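Local coordinates for lectin (Colocasia esculenta, PDB 5T1X), which binds mannose as a GNA-related lectin of taro and agglutinates rabbit erythrocytes, at the interface of chains A and B. Residues are numbered along the deposited sequence; one frame, centred on the assembly and turned at random. Chains: chain A, Lectin; chain B, Lectin.

The interface of chains A and B. Residues chain A 98-101; chain B 99-102.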
loop_
_atom_site.group_PDB
_atom_site.type_symbol
_atom_site.label_atom_id
_atom_site.label_comp_id
_atom_site.label_asym_id
_atom_site.label_seq_id
_atom_site.Cartn_x
_atom_site.Cartn_y
_atom_site.Cartn_z
ATOM N N PRO A 98 5.917 -9.438 2.318
ATOM C CA PRO A 98 4.546 -9.840 1.946
ATOM C C PRO A 98 3.488 -9.241 2.868
ATOM O O PRO A 98 3.814 -8.569 3.841
ATOM C CB PRO A 98 4.590 -11.370 2.078
ATOM C CG PRO A 98 5.562 -11.593 3.201
ATOM C CD PRO A 98 6.627 -10.534 3.013
ATOM N N SER A 99 2.215 -9.494 2.567
ATOM C CA SER A 99 1.147 -9.015 3.433
ATOM C C SER A 99 1.213 -9.769 4.747
ATOM O O SER A 99 1.586 -10.955 4.767
ATOM C CB SER A 99 -0.212 -9.194 2.767
ATOM O OG SER A 99 -0.460 -10.550 2.448
ATOM N N VAL A 100 0.926 -9.074 5.850
ATOM C CA VAL A 100 1.006 -9.657 7.186
ATOM C C VAL A 100 -0.365 -9.664 7.866
ATOM O O VAL A 100 -0.514 -10.300 8.904
ATOM C CB VAL A 100 2.073 -8.958 8.088
ATOM C CG1 VAL A 100 3.473 -9.084 7.485
ATOM C CG2 VAL A 100 1.717 -7.497 8.356
ATOM N N PHE A 101 -1.348 -8.933 7.307
ATOM C CA PHE A 101 -2.677 -8.834 7.903
ATOM C C PHE A 101 -3.695 -8.373 6.872
ATOM O O PHE A 101 -3.388 -7.548 6.019
ATOM C CB PHE A 101 -2.642 -7.875 9.106
ATOM C CG PHE A 101 -3.952 -7.672 9.826
ATOM C CD1 PHE A 101 -4.477 -8.666 10.643
ATOM C CD2 PHE A 101 -4.656 -6.479 9.699
ATOM C CE1 PHE A 101 -5.696 -8.478 11.307
ATOM C CE2 PHE A 101 -5.864 -6.285 10.378
ATOM C CZ PHE A 101 -6.374 -7.287 11.175
ATOM N N VAL B 99 -5.326 -4.075 3.774
ATOM C CA VAL B 99 -4.215 -5.014 3.943
ATOM C C VAL B 99 -2.947 -4.312 4.401
ATOM O O VAL B 99 -2.600 -3.259 3.871
ATOM C CB VAL B 99 -3.960 -5.765 2.603
ATOM C CG1 VAL B 99 -2.819 -6.782 2.739
ATOM C CG2 VAL B 99 -5.232 -6.455 2.100
ATOM N N ILE B 100 -2.234 -4.924 5.353
ATOM C CA ILE B 100 -0.939 -4.392 5.811
ATOM C C ILE B 100 0.149 -5.101 5.032
ATOM O O ILE B 100 0.252 -6.338 5.085
ATOM C CB ILE B 100 -0.708 -4.539 7.335
ATOM C CG1 ILE B 100 -1.853 -3.905 8.173
ATOM C CG2 ILE B 100 0.699 -3.975 7.732
ATOM C CD1 ILE B 100 -1.759 -4.249 9.663
ATOM N N TYR B 101 0.981 -4.320 4.345
ATOM C CA TYR B 101 2.120 -4.845 3.601
ATOM C C TYR B 101 3.411 -4.372 4.195
ATOM O O TYR B 101 3.574 -3.180 4.441
ATOM C CB TYR B 101 2.084 -4.392 2.129
ATOM C CG TYR B 101 0.937 -4.939 1.314
ATOM C CD1 TYR B 101 1.068 -6.130 0.604
ATOM C CD2 TYR B 101 -0.222 -4.193 1.126
ATOM C CE1 TYR B 101 0.035 -6.614 -0.191
ATOM C CE2 TYR B 101 -1.257 -4.657 0.316
ATOM C CZ TYR B 101 -1.121 -5.868 -0.348
ATOM O OH TYR B 101 -2.144 -6.362 -1.127
ATOM N N GLY B 102 4.367 -5.281 4.303
ATOM C CA GLY B 102 5.711 -4.915 4.734
ATOM C C GLY B 102 6.588 -6.085 5.139
ATOM O O GLY B 102 6.122 -7.213 5.274
#
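A:Val100 and A:Phe101, in strand 99-103 of chain A, run antiparallel to B:Ile100 in strand 98-101 of chain B and form a classic beta-bulge opposite it, with paired backbone hydrogen bonds clasping that one residue: A:Val100 N gives to B:Ile100 O at 2.9 Å, while B:Ile100 N gives to the carbonyl A:Phe101 O at 2.9 Å. The first bond meets its carbonyl almost end-on; in the second the donor lies 24° off the carbonyl plane. The near-helical psi of A:Val100 (-13°) is typical of the first residue of such a bulge.

B:Ile100 also supplies apolar contacts to both bulge residues. Its CG1 lies opposite the carbonyl carbon (chi1 -55°) and the chain continues extended, carrying CD1 to CD2 of the A:Phe101 ring at 3.7 Å, from obliquely off its plane, and close to CB of the same residue. Its other branch, CG2, meets A:Val100 CG2 at 3.7 Å, so beta-branching lets one side chain serve two neighbours.

A:Ser99 is small enough to fit beside a valine and an aromatic ring: its CB touches B:Val99 CG1 at 3.6 Å and faces B:Tyr101 CE1 at 3.9 Å. That valine methyl also lies above the tyrosine ring plane, toward the rim, linking the two within chain B. At the end of the pairing, B:Gly102 N gives A:Pro98 O only a weak hydrogen bond of 3.4 Å, and the carbonyl oxygens A:Pro98 O and B:Gly102 O crowd each other at 3.0 Å. B:Gly102 has a backbone conformation unfavourable for other residues, and the cis bond before A:Pro98 probably helps turn the chain into strand 99-103.

Bulb-type lectin domains are beta-prism II folds; here chain A's C-terminal strand extends a sheet of chain B's prism, helping join the heterodimer, two of which make the lectin tetramer.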